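Local coordinates for protein FAD-binding oxidoreductase (Gulosibacter chungangensis, PDB 7PBG) that oxidises 4-ethylphenol and probably related 4-alkylphenols, dehydrogenating them with the help of a covalently bound FAD cofactor, at residues A151-G156 against H382-F387; A286-R291 against A364-N369; Y321-G326 against E373-V378. One frame throughout, in Å; residues are numbered along the deposited sequence.

Contact 1 (A151-G156 against H382-F387); sequences AELDWG and HSAAVF. With FAD (flavin-adenine dinucleotide), chain C.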
loop_
_atom_site.group_PDB
_atom_site.type_symbol
_atom_site.label_atom_id
_atom_site.label_comp_id
_atom_site.label_asym_id
_atom_site.label_seq_id
_atom_site.Cartn_x
_atom_site.Cartn_y
_atom_site.Cartn_z
ATOM N N ALA A 151 0.494 -7.697 17.119
ATOM C CA ALA A 151 -0.485 -6.904 17.884
ATOM C C ALA A 151 -0.320 -7.235 19.374
ATOM O O ALA A 151 0.605 -8.042 19.770
ATOM C CB ALA A 151 -1.874 -7.248 17.367
ATOM N N GLU A 152 -1.165 -6.653 20.218
ATOM C CA GLU A 152 -1.010 -6.685 21.689
ATOM C C GLU A 152 -1.240 -8.093 22.221
ATOM O O GLU A 152 -0.602 -8.431 23.230
ATOM C CB GLU A 152 -1.922 -5.666 22.364
ATOM C CG GLU A 152 -1.328 -4.278 22.279
ATOM C CD GLU A 152 -1.659 -3.260 23.350
ATOM O OE1 GLU A 152 -2.115 -3.634 24.464
ATOM O OE2 GLU A 152 -1.382 -2.093 23.091
ATOM N N LEU A 153 -2.062 -8.902 21.560
ATOM C CA LEU A 153 -2.387 -10.238 22.111
ATOM C C LEU A 153 -1.821 -11.341 21.210
ATOM O O LEU A 153 -2.091 -11.343 20.008
ATOM C CB LEU A 153 -3.908 -10.304 22.265
ATOM C CG LEU A 153 -4.475 -9.268 23.225
ATOM C CD1 LEU A 153 -6.011 -9.248 23.149
ATOM C CD2 LEU A 153 -4.022 -9.551 24.629
ATOM N N ASP A 154 -1.118 -12.322 21.779
ATOM C CA ASP A 154 -0.327 -13.270 20.961
ATOM C C ASP A 154 -1.187 -14.325 20.265
ATOM O O ASP A 154 -0.659 -15.047 19.401
ATOM C CB ASP A 154 0.803 -13.922 21.746
ATOM C CG ASP A 154 0.395 -14.895 22.834
ATOM O OD1 ASP A 154 -0.627 -15.555 22.688
ATOM O OD2 ASP A 154 1.219 -15.112 23.707
ATOM N N TRP A 155 -2.477 -14.398 20.586
ATOM C CA TRP A 155 -3.454 -15.298 19.934
ATOM C C TRP A 155 -4.030 -14.667 18.664
ATOM O O TRP A 155 -4.815 -15.378 17.977
ATOM C CB TRP A 155 -4.604 -15.645 20.906
ATOM C CG TRP A 155 -5.377 -14.509 21.497
ATOM C CD1 TRP A 155 -6.057 -13.494 20.859
ATOM C CD2 TRP A 155 -5.641 -14.316 22.909
ATOM N NE1 TRP A 155 -6.733 -12.721 21.759
ATOM C CE2 TRP A 155 -6.450 -13.162 23.027
ATOM C CE3 TRP A 155 -5.246 -14.982 24.074
ATOM C CZ2 TRP A 155 -6.898 -12.686 24.260
ATOM C CZ3 TRP A 155 -5.661 -14.489 25.299
ATOM C CH2 TRP A 155 -6.500 -13.381 25.385
ATOM N N GLY A 156 -3.731 -13.403 18.380
ATOM C CA GLY A 156 -4.144 -12.760 17.119
ATOM C C GLY A 156 -3.622 -13.534 15.921
ATOM O O GLY A 156 -2.502 -14.064 15.979
ATOM N N HIS A 382 0.199 -9.881 27.798
ATOM C CA HIS A 382 0.228 -9.009 28.988
ATOM C C HIS A 382 -1.051 -8.169 29.067
ATOM O O HIS A 382 -1.615 -8.147 30.164
ATOM C CB HIS A 382 1.507 -8.172 28.981
ATOM C CG HIS A 382 1.748 -7.501 30.284
ATOM N ND1 HIS A 382 1.488 -6.147 30.483
ATOM C CD2 HIS A 382 2.187 -8.009 31.453
ATOM C CE1 HIS A 382 1.793 -5.842 31.740
ATOM N NE2 HIS A 382 2.191 -6.982 32.363
ATOM N N SER A 383 -1.512 -7.540 27.972
ATOM C CA SER A 383 -2.705 -6.652 27.937
ATOM C C SER A 383 -4.011 -7.430 28.161
ATOM O O SER A 383 -5.014 -6.752 28.386
ATOM C CB SER A 383 -2.807 -5.835 26.656
ATOM O OG SER A 383 -1.556 -5.233 26.397
ATOM N N ALA A 384 -4.000 -8.764 28.159
ATOM C CA ALA A 384 -5.166 -9.614 28.503
ATOM C C ALA A 384 -5.571 -9.385 29.973
ATOM O O ALA A 384 -6.742 -9.558 30.329
ATOM C CB ALA A 384 -4.882 -11.072 28.217
ATOM N N ALA A 385 -4.686 -8.880 30.811
ATOM C CA ALA A 385 -5.024 -8.507 32.199
ATOM C C ALA A 385 -6.153 -7.468 32.275
ATOM O O ALA A 385 -6.863 -7.415 33.300
ATOM C CB ALA A 385 -3.751 -7.992 32.827
ATOM N N VAL A 386 -6.362 -6.653 31.230
ATOM C CA VAL A 386 -7.425 -5.629 31.297
ATOM C C VAL A 386 -8.788 -6.327 31.444
ATOM O O VAL A 386 -9.694 -5.701 31.992
ATOM C CB VAL A 386 -7.422 -4.642 30.109
ATOM C CG1 VAL A 386 -6.075 -3.990 29.977
ATOM C CG2 VAL A 386 -7.873 -5.264 28.806
ATOM N N PHE A 387 -8.927 -7.589 31.004
ATOM C CA PHE A 387 -10.186 -8.384 31.107
ATOM C C PHE A 387 -10.523 -8.674 32.579
ATOM O O PHE A 387 -11.655 -9.081 32.897
ATOM C CB PHE A 387 -10.125 -9.701 30.311
ATOM C CG PHE A 387 -9.747 -9.556 28.867
ATOM C CD1 PHE A 387 -10.141 -8.436 28.165
ATOM C CD2 PHE A 387 -8.983 -10.511 28.217
ATOM C CE1 PHE A 387 -9.749 -8.254 26.855
ATOM C CE2 PHE A 387 -8.661 -10.362 26.880
ATOM C CZ PHE A 387 -9.032 -9.218 26.206
HETATM P PA FAD C . -10.042 -12.662 12.840
HETATM O O1A FAD C . -11.127 -12.526 13.858
HETATM O O2A FAD C . -9.684 -14.042 12.347
HETATM O O5B FAD C . -10.440 -11.797 11.593
HETATM C C5B FAD C . -10.963 -10.483 11.727
HETATM C C4B FAD C . -11.843 -10.216 10.530
HETATM O O4B FAD C . -11.057 -10.223 9.303
HETATM C C3B FAD C . -12.951 -11.248 10.265
HETATM O O3B FAD C . -14.097 -11.000 11.076
HETATM C C2B FAD C . -13.162 -11.123 8.748
HETATM O O2B FAD C . -13.994 -10.009 8.482
HETATM C C1B FAD C . -11.733 -10.907 8.261
HETATM N N9A FAD C . -11.008 -12.115 7.967
HETATM C C8A FAD C . -10.112 -12.729 8.784
HETATM N N7A FAD C . -9.598 -13.792 8.239
HETATM C C5A FAD C . -10.233 -13.921 7.027
HETATM C C6A FAD C . -10.074 -14.830 5.976
HETATM N N6A FAD C . -9.253 -15.886 6.039
HETATM N N1A FAD C . -10.861 -14.656 4.890
HETATM C C2A FAD C . -11.690 -13.581 4.847
HETATM N N3A FAD C . -11.892 -12.643 5.763
HETATM C C4A FAD C . -11.120 -12.878 6.845
HETATM N N1 FAD C . -5.856 -4.981 17.231
HETATM C C2 FAD C . -4.794 -4.519 16.596
HETATM O O2 FAD C . -4.741 -4.522 15.339
HETATM N N3 FAD C . -3.698 -4.109 17.262
HETATM C C4 FAD C . -3.641 -4.058 18.625
HETATM O O4 FAD C . -2.576 -3.739 19.188
HETATM C C4X FAD C . -4.747 -4.487 19.334
HETATM N N5 FAD C . -4.698 -4.421 20.638
HETATM C C5X FAD C . -5.806 -4.867 21.317
HETATM C C6 FAD C . -5.769 -4.831 22.718
HETATM C C7 FAD C . -6.812 -5.310 23.486
HETATM C C7M FAD C . -6.715 -5.264 24.996
HETATM C C8 FAD C . -7.934 -5.858 22.828
HETATM C C8M FAD C . -9.092 -6.389 23.618
HETATM C C9 FAD C . -7.998 -5.867 21.450
HETATM C C9A FAD C . -6.938 -5.392 20.654
HETATM N N10 FAD C . -6.944 -5.442 19.264
HETATM C C10 FAD C . -5.837 -5.000 18.555
HETATM C "C1'" FAD C . -8.063 -6.057 18.503
HETATM C "C2'" FAD C . -7.876 -7.562 18.251
HETATM O "O2'" FAD C . -7.385 -8.242 19.456
HETATM C "C3'" FAD C . -6.870 -7.923 17.138
HETATM O "O3'" FAD C . -7.049 -7.078 16.029
HETATM C "C4'" FAD C . -6.913 -9.379 16.654
HETATM O "O4'" FAD C . -5.650 -9.741 16.074
HETATM C "C5'" FAD C . -8.020 -9.589 15.657
HETATM O "O5'" FAD C . -8.547 -10.921 15.718
HETATM P P FAD C . -7.974 -12.087 14.790
HETATM O O1P FAD C . -8.349 -13.401 15.409
HETATM O O2P FAD C . -6.523 -11.789 14.583
HETATM O O3P FAD C . -8.745 -11.899 13.402
HETATM O O HOH W 1 0.125 -7.333 25.468
#
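Glu152 reaches from the loop 151-156 past the flavin to Ser383 on the 3-10 turn 382-387. Its CB lies 3.5 Å from FAD N5. Its CG, anti to the carbonyl carbon (chi1 -79°), comes 3.4 Å from FAD O4. The chain then runs on extended to the carboxylate. There OE1 accepts a short hydrogen bond from Ser383 OG, 2.6 Å, on its anti side and 33° out of the carboxylate plane. OE2 forms a salt bridge with Arg371. One water also joins the backbones, donating to Glu152 O and accepting from Ser383 N.

Away from the carboxylate the contact is apolar. Leu153 forks: CD1 packs on the flavin at C8, 3.9 Å away, and CD2 on Ala384 CB at 4.0 Å. The rings of Trp155 and Phe387 meet rim to rim, with Trp155 CZ2 3.9 Å from Phe387 CE2. The edge of Phe387 also meets the flavin methyl C8M.

The contact joins the FAD-binding and C-terminal family regions, and residues of both touch the isoalloxazine. The serine bond on OE1 and the arginine salt bridge on OE2 hold the carboxylate from two partners and fix its rotation beside the flavin.

Contact 2 (A286-R291 against A364-N369); sequences ACVSKR and ASELLN
Val288 and Leu367 form the apolar centre of this contact between the end of helix 281-288 and helix 363-375. Val288 CG1 sits 3.6 Å from Leu367 CD2, the two side chains crossing at a slant. A chi1 of -74° sets Leu367 CG beside its backbone N, 3.7 Å from Val288 CG1. The CD2 branch also touches Cys287 CB, 3.8 Å away. A single methyl of Leu367 thus packs against two successive residues of the facing segment.

The same Val288 CG1 also lies against the flat end of Glu366, 3.7 Å from OE2. The extended glutamate and the valine run past each other in opposite directions.

The polar links pass through water. One water donates to Cys287 O and to Glu366 OE2, the latter at 3.2 Å. A second donates to Val288 O, and weakly to Glu366 OE1. Through the two waters the carboxylate is linked to both carbonyls, and OE2 is hydrogen-bonded directly to His382.

The arrangement is the packing of a weakly bonded helical turn on helix 363-375, which also lies on strand 318-326. It is consistent with the cap (substrate) domain of the vanillyl-alcohol-oxidase-type flavoprotein fold.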
loop_
_atom_site.group_PDB
_atom_site.type_symbol
_atom_site.label_atom_id
_atom_site.label_comp_id
_atom_site.label_asym_id
_atom_site.label_seq_id
_atom_site.Cartn_x
_atom_site.Cartn_y
_atom_site.Cartn_z
ATOM N N ALA A 286 -4.459 -0.970 34.327
ATOM C CA ALA A 286 -5.346 -2.125 34.058
ATOM C C ALA A 286 -4.554 -3.349 33.543
ATOM O O ALA A 286 -5.079 -4.466 33.629
ATOM C CB ALA A 286 -6.422 -1.687 33.116
ATOM N N CYS A 287 -3.291 -3.164 33.125
ATOM C CA CYS A 287 -2.414 -4.265 32.704
ATOM C C CYS A 287 -1.714 -4.946 33.869
ATOM O O CYS A 287 -1.183 -6.059 33.651
ATOM C CB CYS A 287 -1.422 -3.796 31.651
ATOM S SG CYS A 287 -2.260 -3.321 30.117
ATOM N N VAL A 288 -1.662 -4.324 35.039
ATOM C CA VAL A 288 -0.849 -4.813 36.185
ATOM C C VAL A 288 -1.633 -4.766 37.482
ATOM O O VAL A 288 -1.051 -5.084 38.515
ATOM C CB VAL A 288 0.431 -4.000 36.385
ATOM C CG1 VAL A 288 1.401 -4.248 35.249
ATOM C CG2 VAL A 288 0.118 -2.531 36.604
ATOM N N SER A 289 -2.922 -4.483 37.414
ATOM C CA SER A 289 -3.736 -4.372 38.639
ATOM C C SER A 289 -5.215 -4.434 38.295
ATOM O O SER A 289 -5.566 -4.230 37.135
ATOM C CB SER A 289 -3.401 -3.122 39.370
ATOM O OG SER A 289 -3.881 -1.970 38.647
ATOM N N LYS A 290 -6.038 -4.551 39.328
ATOM C CA LYS A 290 -7.520 -4.532 39.224
ATOM C C LYS A 290 -8.042 -3.209 39.788
ATOM O O LYS A 290 -7.361 -2.551 40.580
ATOM C CB LYS A 290 -8.123 -5.686 40.023
ATOM C CG LYS A 290 -7.763 -7.058 39.502
ATOM C CD LYS A 290 -8.576 -8.160 40.167
ATOM C CE LYS A 290 -8.368 -9.495 39.481
ATOM N NZ LYS A 290 -6.928 -9.834 39.431
ATOM N N ARG A 291 -9.209 -2.814 39.319
ATOM C CA ARG A 291 -9.792 -1.500 39.622
ATOM C C ARG A 291 -9.867 -1.266 41.121
ATOM O O ARG A 291 -9.582 -0.166 41.577
ATOM C CB ARG A 291 -11.225 -1.478 39.103
ATOM C CG ARG A 291 -11.777 -0.071 38.949
ATOM C CD ARG A 291 -13.180 -0.130 38.420
ATOM N NE ARG A 291 -13.687 1.177 37.949
ATOM C CZ ARG A 291 -14.367 2.058 38.665
ATOM N NH1 ARG A 291 -14.668 1.827 39.932
ATOM N NH2 ARG A 291 -14.758 3.193 38.090
ATOM N N ALA A 364 6.105 -0.903 37.214
ATOM C CA ALA A 364 6.550 -0.025 36.101
ATOM C C ALA A 364 7.466 -0.855 35.184
ATOM O O ALA A 364 7.411 -0.745 33.933
ATOM C CB ALA A 364 7.287 1.203 36.604
ATOM N N SER A 365 8.352 -1.651 35.784
ATOM C CA SER A 365 9.318 -2.440 34.990
ATOM C C SER A 365 8.596 -3.526 34.181
ATOM O O SER A 365 9.004 -3.829 33.066
ATOM C CB SER A 365 10.433 -2.984 35.813
ATOM O OG SER A 365 10.044 -4.164 36.492
ATOM N N GLU A 366 7.486 -4.033 34.695
ATOM C CA GLU A 366 6.692 -5.067 34.018
ATOM C C GLU A 366 6.022 -4.426 32.818
ATOM O O GLU A 366 5.969 -5.050 31.717
ATOM C CB GLU A 366 5.695 -5.619 35.029
ATOM C CG GLU A 366 4.873 -6.793 34.541
ATOM C CD GLU A 366 3.727 -7.153 35.472
ATOM O OE1 GLU A 366 3.866 -6.813 36.718
ATOM O OE2 GLU A 366 2.660 -7.712 34.963
ATOM N N LEU A 367 5.520 -3.218 33.021
ATOM C CA LEU A 367 4.829 -2.497 31.919
ATOM C C LEU A 367 5.801 -2.180 30.804
ATOM O O LEU A 367 5.514 -2.472 29.621
ATOM C CB LEU A 367 4.200 -1.243 32.484
ATOM C CG LEU A 367 2.955 -1.478 33.331
ATOM C CD1 LEU A 367 2.625 -0.220 34.118
ATOM C CD2 LEU A 367 1.774 -1.915 32.468
ATOM N N LEU A 368 7.000 -1.711 31.146
ATOM C CA LEU A 368 7.971 -1.409 30.087
ATOM C C LEU A 368 8.378 -2.712 29.420
ATOM O O LEU A 368 8.624 -2.753 28.209
ATOM C CB LEU A 368 9.166 -0.653 30.699
ATOM C CG LEU A 368 10.342 -0.428 29.765
ATOM C CD1 LEU A 368 9.950 0.344 28.513
ATOM C CD2 LEU A 368 11.423 0.313 30.505
ATOM N N ASN A 369 8.610 -3.765 30.214
ATOM C CA ASN A 369 9.052 -5.041 29.652
ATOM C C ASN A 369 8.025 -5.582 28.643
ATOM O O ASN A 369 8.444 -6.066 27.622
ATOM C CB ASN A 369 9.343 -6.056 30.751
ATOM C CG ASN A 369 9.877 -7.355 30.169
ATOM O OD1 ASN A 369 10.980 -7.386 29.617
ATOM N ND2 ASN A 369 9.046 -8.384 30.151
HETATM O O HOH W 2 -0.473 -8.195 34.649
HETATM O O HOH W 3 1.041 -7.033 38.649
#

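Contact 3 (Y321-G326 against E373-V378); sequences YGTCYG and ELNTGV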
loop_
_atom_site.group_PDB
_atom_site.type_symbol
_atom_site.label_atom_id
_atom_site.label_comp_id
_atom_site.label_asym_id
_atom_site.label_seq_id
_atom_site.Cartn_x
_atom_site.Cartn_y
_atom_site.Cartn_z
ATOM N N TYR A 321 5.748 5.008 25.375
ATOM C CA TYR A 321 6.632 3.858 25.152
ATOM C C TYR A 321 7.109 3.864 23.704
ATOM O O TYR A 321 6.289 4.009 22.789
ATOM C CB TYR A 321 5.894 2.553 25.436
ATOM C CG TYR A 321 5.514 2.369 26.879
ATOM C CD1 TYR A 321 6.457 1.971 27.821
ATOM C CD2 TYR A 321 4.214 2.572 27.307
ATOM C CE1 TYR A 321 6.106 1.776 29.142
ATOM C CE2 TYR A 321 3.872 2.444 28.633
ATOM C CZ TYR A 321 4.805 2.004 29.548
ATOM O OH TYR A 321 4.407 1.853 30.839
ATOM N N GLY A 322 8.401 3.656 23.513
ATOM C CA GLY A 322 9.041 3.518 22.210
ATOM C C GLY A 322 10.240 2.579 22.251
ATOM O O GLY A 322 10.646 2.122 23.332
ATOM N N THR A 323 10.823 2.375 21.079
ATOM C CA THR A 323 12.005 1.512 20.875
ATOM C C THR A 323 12.862 2.061 19.738
ATOM O O THR A 323 12.358 2.610 18.750
ATOM C CB THR A 323 11.582 0.058 20.648
ATOM O OG1 THR A 323 10.743 -0.368 21.712
ATOM C CG2 THR A 323 12.783 -0.856 20.489
ATOM N N CYS A 324 14.168 1.997 19.935
ATOM C CA CYS A 324 15.197 2.322 18.940
ATOM C C CYS A 324 15.856 1.017 18.486
ATOM O O CYS A 324 15.996 0.017 19.286
ATOM C CB CYS A 324 16.202 3.282 19.548
ATOM S SG CYS A 324 15.508 4.948 19.701
ATOM N N TYR A 325 16.201 0.998 17.216
ATOM C CA TYR A 325 16.681 -0.208 16.488
ATOM C C TYR A 325 17.974 0.124 15.772
ATOM O O TYR A 325 18.012 1.143 15.058
ATOM C CB TYR A 325 15.667 -0.672 15.443
ATOM C CG TYR A 325 14.278 -0.870 15.989
ATOM C CD1 TYR A 325 13.817 -2.130 16.324
ATOM C CD2 TYR A 325 13.443 0.204 16.245
ATOM C CE1 TYR A 325 12.544 -2.340 16.831
ATOM C CE2 TYR A 325 12.189 0.011 16.791
ATOM C CZ TYR A 325 11.710 -1.270 17.055
ATOM O OH TYR A 325 10.452 -1.438 17.606
ATOM N N GLY A 326 18.966 -0.751 15.875
ATOM C CA GLY A 326 20.146 -0.669 14.999
ATOM C C GLY A 326 21.401 -0.991 15.775
ATOM O O GLY A 326 21.323 -1.481 16.888
ATOM N N GLU A 373 8.912 -6.159 24.717
ATOM C CA GLU A 373 8.666 -7.440 24.041
ATOM C C GLU A 373 7.934 -7.183 22.715
ATOM O O GLU A 373 8.456 -7.603 21.629
ATOM C CB GLU A 373 7.921 -8.381 24.965
ATOM C CG GLU A 373 8.835 -9.105 25.917
ATOM C CD GLU A 373 8.122 -10.075 26.829
ATOM O OE1 GLU A 373 6.859 -10.074 26.843
ATOM O OE2 GLU A 373 8.830 -10.768 27.605
ATOM N N LEU A 374 6.796 -6.489 22.772
ATOM C CA LEU A 374 6.009 -6.295 21.526
ATOM C C LEU A 374 6.882 -5.577 20.500
ATOM O O LEU A 374 6.802 -5.919 19.310
ATOM C CB LEU A 374 4.736 -5.490 21.791
ATOM C CG LEU A 374 3.733 -6.164 22.711
ATOM C CD1 LEU A 374 2.528 -5.303 22.883
ATOM C CD2 LEU A 374 3.312 -7.551 22.232
ATOM N N ASN A 375 7.627 -4.571 20.939
ATOM C CA ASN A 375 8.385 -3.668 20.030
ATOM C C ASN A 375 9.603 -4.386 19.453
ATOM O O ASN A 375 10.190 -3.860 18.495
ATOM C CB ASN A 375 8.835 -2.355 20.672
ATOM C CG ASN A 375 7.660 -1.559 21.149
ATOM O OD1 ASN A 375 6.500 -1.961 20.917
ATOM N ND2 ASN A 375 7.963 -0.436 21.777
ATOM N N THR A 376 10.000 -5.502 20.063
ATOM C CA THR A 376 11.156 -6.286 19.573
ATOM C C THR A 376 10.699 -7.593 18.921
ATOM O O THR A 376 11.542 -8.457 18.687
ATOM C CB THR A 376 12.195 -6.530 20.671
ATOM O OG1 THR A 376 11.634 -7.267 21.758
ATOM C CG2 THR A 376 12.829 -5.246 21.160
ATOM N N GLY A 377 9.398 -7.749 18.683
ATOM C CA GLY A 377 8.863 -8.872 17.929
ATOM C C GLY A 377 8.565 -10.083 18.792
ATOM O O GLY A 377 8.331 -11.144 18.218
ATOM N N VAL A 378 8.519 -9.926 20.111
ATOM C CA VAL A 378 8.220 -11.034 21.054
ATOM C C VAL A 378 6.786 -10.881 21.486
ATOM O O VAL A 378 6.444 -9.945 22.206
ATOM C CB VAL A 378 9.136 -11.014 22.269
ATOM C CG1 VAL A 378 8.795 -12.172 23.213
ATOM C CG2 VAL A 378 10.571 -11.059 21.846
HETATM O O HOH W 4 5.721 1.589 21.564
#
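Asn375 O accepts the shortest polar bond of this contact, 2.6 Å from Tyr325 OH. The phenol hydroxyl is the donor. It meets the carbonyl at a C=O...donor angle of 135°, tilted 18° from the carbonyl plane. Asn375 O in turn lies at the edge of the tyrosine ring, near its plane. One ring face is covered by Thr323 CG2, 3.6 Å above the plane and offset toward the rim.

The amide of Asn375 makes the second link. ND2 donates to Thr323 OG1 at 2.8 Å, and the acceptor lies almost exactly in the amide plane. The N-H...acceptor angle is 155°. ND2 also donates to a water, which passes the link on to Tyr321 O. Thr323 OG1 is hydrogen-bonded to Ser244 as well, on the neighbouring strand 241-249. Both the backbone carbonyl and the side-chain amide of Asn375 are thus fastened to strand 318-326.

A phenylalanine in place of Tyr325 would probably leave Asn375 O without its hydroxyl donor, so that of the two direct bonds to the strand only that of the Asn375 amide would remain.

A Schellman motif ends the helix here. Val378 N bonds to Glu373 O at 2.8 Å, and Gly377 N to Leu374 O at 3.2 Å. Gly377 has positive phi and is the C-prime residue. Glu373 O also accepts from Thr376 N, which comes from the opposite face of its plane.

Asn375 also touches Tyr169, a residue that binds FAD. The arrangement is a Schellman-capped end of helix 363-375, tied to one strand of the large antiparallel sheet on which that helix lies.

Overall arrangement
Helix 363-375 ties contacts 2 and 3 together, one using its early part and the other its end. Their centres are about 17 Å apart, and Tyr321 of contact 3 packs on Leu367 and Leu368 of contact 2. Along the chain these two cross, and both are nested inside the loop closed by contact 1. Contact 1 lies at the flavin itself. Its centre is about 13 Å from that of contact 2, where Ala385 CB packs 3.3 Å from Cys287 O. It is about 17 Å from that of contact 3, with Leu374 packing against Ala151 and Glu152. Contacts 2 and 3 stand back from the cofactor: the side chain of Cys287 is about 7 Å from FAD and that of Asn375 about 9 Å.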